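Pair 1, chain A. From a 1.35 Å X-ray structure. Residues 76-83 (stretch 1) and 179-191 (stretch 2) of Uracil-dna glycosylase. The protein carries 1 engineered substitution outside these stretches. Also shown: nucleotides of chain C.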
# COMPACT_ATOMS: atom_id res chain seq x y z
N LYS A 76 9.82 -6.74 2.33
CA LYS A 76 10.76 -6.73 1.27
C LYS A 76 10.35 -5.93 0.05
O LYS A 76 11.24 -5.52 -0.73
CB LYS A 76 11.20 -8.14 0.92
CG LYS A 76 10.19 -9.02 0.34
CD LYS A 76 10.84 -10.44 0.20
CE LYS A 76 10.11 -11.35 -0.73
NZ LYS A 76 10.84 -12.64 -0.66
N VAL A 77 9.05 -5.70 -0.10
CA VAL A 77 8.53 -4.84 -1.18
C VAL A 77 7.50 -3.93 -0.57
O VAL A 77 6.69 -4.39 0.26
CB VAL A 77 7.87 -5.68 -2.31
CG1 VAL A 77 7.29 -4.77 -3.40
CG2 VAL A 77 8.87 -6.68 -2.90
N LEU A 78 7.58 -2.64 -0.88
CA LEU A 78 6.58 -1.71 -0.41
C LEU A 78 5.89 -1.15 -1.64
O LEU A 78 6.51 -0.49 -2.42
CB LEU A 78 7.21 -0.61 0.45
CG LEU A 78 6.24 0.34 1.17
CD1 LEU A 78 6.93 1.04 2.31
CD2 LEU A 78 5.65 1.38 0.20
N ILE A 79 4.62 -1.47 -1.80
CA ILE A 79 3.77 -0.94 -2.86
C ILE A 79 3.04 0.27 -2.30
O ILE A 79 2.41 0.17 -1.26
CB ILE A 79 2.77 -1.97 -3.45
CG1 ILE A 79 3.58 -2.99 -4.25
CG2 ILE A 79 1.66 -1.36 -4.29
CD1 ILE A 79 2.78 -4.13 -4.80
N LEU A 80 3.12 1.41 -2.97
CA LEU A 80 2.47 2.62 -2.51
C LEU A 80 1.57 3.19 -3.59
O LEU A 80 2.05 3.60 -4.65
CB LEU A 80 3.51 3.66 -2.09
CG LEU A 80 3.00 4.88 -1.33
CD1 LEU A 80 2.38 4.49 -0.02
CD2 LEU A 80 4.01 5.94 -1.13
N GLY A 81 0.26 3.10 -3.35
CA GLY A 81 -0.74 3.78 -4.17
C GLY A 81 -1.09 5.15 -3.63
O GLY A 81 -0.36 5.75 -2.81
N GLN A 82 -2.18 5.68 -4.18
CA GLN A 82 -2.63 7.01 -3.86
C GLN A 82 -3.47 7.09 -2.58
O GLN A 82 -3.09 7.77 -1.60
CB GLN A 82 -3.38 7.57 -5.09
CG GLN A 82 -3.99 8.96 -4.85
CD GLN A 82 -4.76 9.46 -6.04
OE1 GLN A 82 -4.16 9.89 -7.03
NE2 GLN A 82 -6.07 9.44 -5.94
N ASP A 83 -4.61 6.44 -2.62
CA ASP A 83 -5.56 6.46 -1.51
C ASP A 83 -6.49 5.28 -1.71
O ASP A 83 -6.45 4.60 -2.76
CB ASP A 83 -6.29 7.83 -1.38
CG ASP A 83 -7.29 8.12 -2.48
OD1 ASP A 83 -7.09 7.83 -3.66
OD2 ASP A 83 -8.38 8.69 -2.14
N VAL A 179 12.47 -3.16 -2.09
CA VAL A 179 12.01 -2.53 -3.33
C VAL A 179 10.77 -1.72 -3.05
O VAL A 179 9.75 -2.26 -2.59
CB VAL A 179 11.78 -3.59 -4.42
CG1 VAL A 179 11.30 -2.94 -5.73
CG2 VAL A 179 12.98 -4.52 -4.65
N PHE A 180 10.83 -0.44 -3.35
CA PHE A 180 9.71 0.46 -3.23
C PHE A 180 9.12 0.70 -4.59
O PHE A 180 9.82 1.18 -5.50
CB PHE A 180 10.18 1.81 -2.66
CG PHE A 180 10.76 1.76 -1.25
CD1 PHE A 180 12.05 1.29 -1.00
CD2 PHE A 180 10.00 2.21 -0.18
CE1 PHE A 180 12.57 1.33 0.28
CE2 PHE A 180 10.51 2.22 1.14
CZ PHE A 180 11.80 1.76 1.35
N ILE A 181 7.84 0.39 -4.73
CA ILE A 181 7.07 0.60 -5.97
C ILE A 181 6.09 1.73 -5.73
O ILE A 181 5.17 1.61 -4.95
CB ILE A 181 6.30 -0.69 -6.41
CG1 ILE A 181 7.27 -1.88 -6.55
CG2 ILE A 181 5.47 -0.44 -7.66
CD1 ILE A 181 6.50 -3.18 -6.78
N LEU A 182 6.32 2.86 -6.42
CA LEU A 182 5.55 4.10 -6.20
C LEU A 182 4.64 4.25 -7.39
O LEU A 182 5.11 4.56 -8.52
CB LEU A 182 6.51 5.28 -6.03
CG LEU A 182 7.61 5.07 -4.96
CD1 LEU A 182 8.48 6.33 -4.87
CD2 LEU A 182 7.02 4.70 -3.61
N TRP A 183 3.34 4.07 -7.16
CA TRP A 183 2.34 4.15 -8.21
C TRP A 183 1.53 5.42 -8.09
O TRP A 183 0.65 5.51 -7.22
CB TRP A 183 1.38 2.95 -8.14
CG TRP A 183 2.03 1.66 -8.71
CD1 TRP A 183 3.09 1.57 -9.58
CD2 TRP A 183 1.58 0.33 -8.48
NE1 TRP A 183 3.33 0.24 -9.91
CE2 TRP A 183 2.41 -0.53 -9.23
CE3 TRP A 183 0.56 -0.23 -7.72
CZ2 TRP A 183 2.21 -1.92 -9.20
CZ3 TRP A 183 0.39 -1.59 -7.70
CH2 TRP A 183 1.22 -2.40 -8.40
N GLY A 184 1.79 6.36 -8.99
CA GLY A 184 1.06 7.61 -9.08
C GLY A 184 1.83 8.80 -8.55
O GLY A 184 2.79 8.68 -7.76
N SER A 185 1.35 9.98 -8.94
CA SER A 185 2.06 11.20 -8.59
C SER A 185 2.13 11.43 -7.08
O SER A 185 3.13 11.92 -6.56
CB SER A 185 1.39 12.38 -9.27
OG SER A 185 1.46 12.24 -10.70
N TYR A 186 1.04 11.13 -6.38
CA TYR A 186 1.05 11.37 -4.91
C TYR A 186 2.00 10.40 -4.19
O TYR A 186 2.80 10.85 -3.33
CB TYR A 186 -0.38 11.32 -4.35
CG TYR A 186 -1.15 12.57 -4.76
CD1 TYR A 186 -1.83 12.65 -5.97
CD2 TYR A 186 -1.09 13.74 -4.00
CE1 TYR A 186 -2.46 13.79 -6.36
CE2 TYR A 186 -1.68 14.90 -4.39
CZ TYR A 186 -2.34 14.94 -5.60
OH TYR A 186 -2.95 16.10 -6.02
N ALA A 187 2.01 9.14 -4.59
CA ALA A 187 2.96 8.20 -4.02
C ALA A 187 4.40 8.60 -4.33
O ALA A 187 5.32 8.44 -3.51
CB ALA A 187 2.72 6.81 -4.56
N ARG A 188 4.64 9.08 -5.55
CA ARG A 188 5.98 9.46 -5.98
C ARG A 188 6.60 10.62 -5.21
O ARG A 188 7.82 10.79 -5.24
CB ARG A 188 5.97 9.68 -7.48
CG ARG A 188 5.80 8.34 -8.20
CD ARG A 188 5.48 8.53 -9.66
NE ARG A 188 6.61 8.88 -10.47
CZ ARG A 188 6.59 8.95 -11.80
NH1 ARG A 188 5.47 8.78 -12.49
NH2 ARG A 188 7.72 9.23 -12.44
N LYS A 189 5.79 11.39 -4.48
CA LYS A 189 6.33 12.44 -3.61
C LYS A 189 7.25 11.85 -2.52
O LYS A 189 8.08 12.59 -1.98
CB LYS A 189 5.20 13.25 -2.96
CG LYS A 189 4.30 13.96 -3.94
CD LYS A 189 3.33 14.95 -3.32
CE LYS A 189 2.42 15.55 -4.39
NZ LYS A 189 3.11 16.13 -5.54
N LYS A 190 7.11 10.55 -2.22
CA LYS A 190 7.94 9.89 -1.18
C LYS A 190 9.36 9.57 -1.68
O LYS A 190 10.23 9.15 -0.88
CB LYS A 190 7.33 8.57 -0.70
CG LYS A 190 5.91 8.55 -0.27
CD LYS A 190 5.67 9.40 0.88
CE LYS A 190 4.32 9.06 1.52
NZ LYS A 190 3.93 10.21 2.33
N LYS A 191 9.60 9.70 -2.99
CA LYS A 191 10.88 9.20 -3.55
C LYS A 191 12.12 9.74 -2.85
O LYS A 191 13.03 8.99 -2.60
CB LYS A 191 10.96 9.48 -5.05
CG LYS A 191 12.21 8.91 -5.70
CD LYS A 191 12.16 9.22 -7.17
CE LYS A 191 13.41 8.79 -7.89
NZ LYS A 191 13.37 9.47 -9.21
P DT C 11 -1.22 9.46 -11.62
OP1 DT C 11 -0.21 8.43 -11.94
OP2 DT C 11 -1.12 10.18 -10.32
O5' DT C 11 -1.11 10.58 -12.77
C5' DT C 11 -0.69 10.18 -14.09
C4' DT C 11 -0.50 11.45 -14.89
O4' DT C 11 -1.79 12.05 -15.18
C3' DT C 11 0.32 12.52 -14.15
O3' DT C 11 0.96 13.29 -15.15
C2' DT C 11 -0.74 13.49 -13.67
C1' DT C 11 -1.73 13.39 -14.83
N1 DT C 11 -3.09 13.90 -14.59
C2 DT C 11 -3.71 14.57 -15.62
O2 DT C 11 -3.22 14.65 -16.74
N3 DT C 11 -4.94 15.08 -15.32
C4 DT C 11 -5.60 15.00 -14.10
O4 DT C 11 -6.71 15.49 -13.97
C5 DT C 11 -4.89 14.30 -13.06
C7 DT C 11 -5.54 14.16 -11.71
C6 DT C 11 -3.69 13.79 -13.35
O HOH W 1 -1.57 9.60 -7.64

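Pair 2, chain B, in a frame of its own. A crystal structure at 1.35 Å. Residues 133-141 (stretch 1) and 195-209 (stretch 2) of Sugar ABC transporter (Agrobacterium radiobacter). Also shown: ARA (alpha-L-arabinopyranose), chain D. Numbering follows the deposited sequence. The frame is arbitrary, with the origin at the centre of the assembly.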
# COMPACT_ATOMS: atom_id res chain seq x y z
N GLY B 133 -7.65 10.64 -23.45
CA GLY B 133 -8.74 11.00 -22.59
C GLY B 133 -8.29 11.56 -21.26
O GLY B 133 -7.09 11.58 -20.93
N ASP B 134 -9.29 12.02 -20.52
CA ASP B 134 -9.08 12.62 -19.21
C ASP B 134 -9.03 11.58 -18.12
O ASP B 134 -9.85 10.68 -18.07
CB ASP B 134 -10.18 13.63 -18.87
CG ASP B 134 -10.17 14.84 -19.78
OD1 ASP B 134 -9.24 14.96 -20.59
OD2 ASP B 134 -11.08 15.69 -19.62
N VAL B 135 -8.01 11.68 -17.28
CA VAL B 135 -7.84 10.74 -16.19
C VAL B 135 -7.62 11.48 -14.88
O VAL B 135 -7.27 12.67 -14.86
CB VAL B 135 -6.68 9.76 -16.46
CG1 VAL B 135 -6.97 9.02 -17.77
CG2 VAL B 135 -5.29 10.41 -16.44
N VAL B 136 -7.81 10.76 -13.78
CA VAL B 136 -7.66 11.28 -12.44
C VAL B 136 -6.88 10.31 -11.55
O VAL B 136 -6.82 9.13 -11.83
CB VAL B 136 -9.02 11.64 -11.78
CG1 VAL B 136 -9.78 12.63 -12.65
CG2 VAL B 136 -9.89 10.45 -11.50
N ILE B 137 -6.24 10.86 -10.53
CA ILE B 137 -5.62 10.09 -9.50
C ILE B 137 -6.25 10.49 -8.16
O ILE B 137 -6.49 11.65 -7.87
CB ILE B 137 -4.06 10.22 -9.49
CG1 ILE B 137 -3.45 9.43 -8.34
CG2 ILE B 137 -3.62 11.66 -9.45
CD1 ILE B 137 -1.93 9.30 -8.37
N ILE B 138 -6.53 9.46 -7.36
CA ILE B 138 -7.08 9.64 -6.03
C ILE B 138 -6.21 8.86 -5.04
O ILE B 138 -6.02 7.63 -5.18
CB ILE B 138 -8.56 9.20 -5.94
CG1 ILE B 138 -9.41 9.85 -7.04
CG2 ILE B 138 -9.12 9.49 -4.53
CD1 ILE B 138 -10.78 9.24 -7.18
N THR B 139 -5.73 9.59 -4.04
CA THR B 139 -4.77 9.16 -3.03
C THR B 139 -5.42 9.21 -1.64
O THR B 139 -6.09 10.17 -1.28
CB THR B 139 -3.47 10.02 -3.09
OG1 THR B 139 -2.92 9.90 -4.40
CG2 THR B 139 -2.46 9.57 -2.06
N ASN B 140 -5.22 8.14 -0.88
CA ASN B 140 -5.91 7.90 0.41
C ASN B 140 -5.78 9.07 1.39
O ASN B 140 -6.69 9.48 1.99
CB ASN B 140 -5.33 6.61 1.04
CG ASN B 140 -6.09 6.09 2.22
OD1 ASN B 140 -5.51 5.55 3.14
ND2 ASN B 140 -7.34 6.20 2.18
N THR B 141 -4.55 9.57 1.51
CA THR B 141 -4.21 10.62 2.48
C THR B 141 -2.85 11.20 2.05
O THR B 141 -2.04 10.51 1.42
CB THR B 141 -4.16 10.04 3.92
OG1 THR B 141 -3.97 11.09 4.89
CG2 THR B 141 -3.07 8.95 4.06
N VAL B 195 -12.33 9.33 -18.28
CA VAL B 195 -12.39 7.93 -18.75
C VAL B 195 -11.58 6.94 -17.94
O VAL B 195 -11.68 5.71 -18.07
CB VAL B 195 -11.95 7.79 -20.22
CG1 VAL B 195 -12.93 8.49 -21.13
CG2 VAL B 195 -10.55 8.33 -20.43
N GLY B 196 -10.78 7.47 -17.03
CA GLY B 196 -9.83 6.67 -16.29
C GLY B 196 -9.48 7.21 -14.91
O GLY B 196 -9.45 8.44 -14.71
N VAL B 197 -9.19 6.32 -13.98
CA VAL B 197 -8.88 6.66 -12.61
C VAL B 197 -7.82 5.72 -12.06
O VAL B 197 -7.94 4.48 -12.24
CB VAL B 197 -10.12 6.50 -11.68
CG1 VAL B 197 -9.82 6.98 -10.26
CG2 VAL B 197 -11.36 7.18 -12.26
N PHE B 198 -6.82 6.30 -11.39
CA PHE B 198 -5.87 5.54 -10.56
C PHE B 198 -6.19 5.77 -9.09
O PHE B 198 -6.14 6.88 -8.61
CB PHE B 198 -4.42 5.97 -10.90
CG PHE B 198 -3.37 5.29 -10.08
CD1 PHE B 198 -3.47 3.96 -9.69
CD2 PHE B 198 -2.24 6.00 -9.69
CE1 PHE B 198 -2.49 3.35 -8.94
CE2 PHE B 198 -1.24 5.39 -8.94
CZ PHE B 198 -1.35 4.07 -8.56
N ALA B 199 -6.58 4.68 -8.41
CA ALA B 199 -6.92 4.61 -6.96
C ALA B 199 -5.79 3.86 -6.27
O ALA B 199 -5.67 2.65 -6.37
CB ALA B 199 -8.25 3.87 -6.76
N SER B 200 -4.91 4.61 -5.61
CA SER B 200 -3.55 4.09 -5.40
C SER B 200 -3.29 3.24 -4.14
O SER B 200 -2.14 2.98 -3.81
CB SER B 200 -2.55 5.21 -5.43
OG SER B 200 -2.83 6.07 -4.35
N ASN B 201 -4.35 2.83 -3.45
CA ASN B 201 -4.22 1.83 -2.40
C ASN B 201 -5.54 1.06 -2.23
O ASN B 201 -6.52 1.38 -2.88
CB ASN B 201 -3.70 2.47 -1.09
CG ASN B 201 -4.80 3.12 -0.25
OD1 ASN B 201 -5.80 3.60 -0.78
ND2 ASN B 201 -4.62 3.12 1.04
N LEU B 202 -5.55 0.12 -1.30
CA LEU B 202 -6.75 -0.72 -1.12
C LEU B 202 -8.00 0.14 -0.83
O LEU B 202 -9.07 -0.11 -1.35
CB LEU B 202 -6.53 -1.68 0.02
CG LEU B 202 -7.73 -2.53 0.41
CD1 LEU B 202 -8.09 -3.39 -0.78
CD2 LEU B 202 -7.38 -3.36 1.63
N ILE B 203 -7.84 1.10 0.07
CA ILE B 203 -8.95 1.87 0.58
C ILE B 203 -9.59 2.70 -0.52
O ILE B 203 -10.79 2.78 -0.67
CB ILE B 203 -8.52 2.77 1.78
CG1 ILE B 203 -7.80 1.94 2.87
CG2 ILE B 203 -9.72 3.53 2.36
CD1 ILE B 203 -8.57 0.72 3.34
N MET B 204 -8.75 3.33 -1.33
CA MET B 204 -9.29 4.05 -2.47
C MET B 204 -9.86 3.14 -3.55
O MET B 204 -10.89 3.46 -4.17
CB MET B 204 -8.25 5.03 -3.06
CG MET B 204 -7.85 6.19 -2.16
SD MET B 204 -9.23 7.33 -1.70
CE MET B 204 -9.79 6.60 -0.14
N ALA B 205 -9.23 2.00 -3.77
CA ALA B 205 -9.84 1.01 -4.68
C ALA B 205 -11.25 0.56 -4.25
O ALA B 205 -12.14 0.43 -5.07
CB ALA B 205 -8.93 -0.19 -4.81
N GLN B 206 -11.42 0.34 -2.96
CA GLN B 206 -12.75 -0.02 -2.42
C GLN B 206 -13.75 1.07 -2.74
O GLN B 206 -14.81 0.80 -3.27
CB GLN B 206 -12.67 -0.21 -0.90
CG GLN B 206 -11.85 -1.41 -0.44
CD GLN B 206 -11.50 -1.35 1.05
OE1 GLN B 206 -11.50 -0.28 1.69
NE2 GLN B 206 -11.23 -2.51 1.62
N GLY B 207 -13.46 2.29 -2.34
CA GLY B 207 -14.38 3.40 -2.54
C GLY B 207 -14.65 3.80 -3.98
O GLY B 207 -15.79 4.03 -4.38
N VAL B 208 -13.59 3.90 -4.77
CA VAL B 208 -13.73 4.25 -6.19
C VAL B 208 -14.45 3.12 -6.96
O VAL B 208 -15.36 3.38 -7.77
CB VAL B 208 -12.36 4.56 -6.82
CG1 VAL B 208 -12.45 4.73 -8.33
CG2 VAL B 208 -11.81 5.80 -6.16
N GLY B 209 -14.05 1.88 -6.70
CA GLY B 209 -14.70 0.76 -7.32
C GLY B 209 -16.18 0.76 -6.99
O GLY B 209 -17.02 0.49 -7.88
C1 ARA D . -1.41 -0.29 0.90
C2 ARA D . -0.14 0.57 1.03
C3 ARA D . -0.06 1.14 2.43
C4 ARA D . -1.36 1.85 2.84
C5 ARA D . -2.47 1.52 1.93
O1 ARA D . -1.47 -0.14 -0.51
O2 ARA D . 1.04 -0.21 0.78
O3 ARA D . 1.11 1.97 2.51
O4 ARA D . -1.31 3.27 2.65
O5 ARA D . -2.59 0.12 1.59
O HOH W 2 -0.95 7.95 -4.81
O HOH W 3 -4.17 5.77 -2.06

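The sharpest difference lies just after the second strand, at Gly A184 of pair 1 and Asn B201 of pair 2, whose CA atoms superpose to 0.2 Å. Gly A184, at phi/psi 105/163, has backbone angles that would jam a CB against the carbonyl O of the preceding residue, and its CA lies 3.2 Å from OP1 of DT11. The next residue then meets the nucleotide: Ser A185 N donates to OP2 of DT11 at 2.8 Å and 175°. Asn B201, at -153/-180, instead carries a side chain that caps its own helix, Met B204 N donating to Asn B201 OD1 at 3.0 Å and 170°. The backbone bonds that follow also differ. In pair 1 Arg A188 N reaches Gly A184 O at 2.9 Å, but Lys A189 N to Ser A185 O is weak at 3.4 Å; in pair 2 the matching bonds, Ala B205 N to Asn B201 O and Gln B206 N to Leu B202 O, are both 2.9 Å.

Beneath this difference the frames agree: N, CA and C of 14 central residues superpose with an RMSD of 0.7 Å. Each pair sets two parallel strands side by side, with axes approaching to 4.7 Å at 10° in pair 1 and 4.6 Å at 17° in pair 2. The hydrogen-bond ladder is also common. Leu A78 and Val B136 match, and each bonds through both backbone groups: Leu A78 N to Val A179 O is 2.8 Å and Ile A181 N to Leu A78 O 2.8 Å, against 3.0 Å for Val B136 N to Gly B196 O and 2.9 Å for Phe B198 N to Val B136 O. In both pairs the extended backbone turns successive side chains to opposite faces of the sheet.

On the face holding Ile A79 and Ile B137, whose CA atoms fall within 0.1 Å, the bulk is distributed differently. Ile A79 CG1 meets Ile A181 CD1 at 3.9 Å, and its CG2 reaches Trp A183 CZ3 at 3.6 Å. Pair 2 puts an aromatic ring at the position of Ile A181: Ile B137 CD1 lies 3.6 Å from Phe B198 CD2. Gly B196, which matches Val A179 in position, leaves room here, since an ideal CB would sit only 3.0 Å from Val B135 CG1.

The other face carries the residue of each first stretch most covered by its partner stretch, Leu A80 (108 Å²) and its match Ile B138 (91 Å²). Leu A80 CD2 packs against Ala A187 CB at 3.8 Å and Lys A190 CG at 3.3 Å, so the aliphatic part of a lysine helps cover it. Ile B138 uses the equivalent positions, CG2 touching Met B204 SD at 3.6 Å and CD1 touching Val B208 CG2 at 3.7 Å. Methionine thus fills from the helix where alanine is small, while Ala B199 is small where Leu A182 sends CD2 to within 4.0 Å of Leu A80 CB.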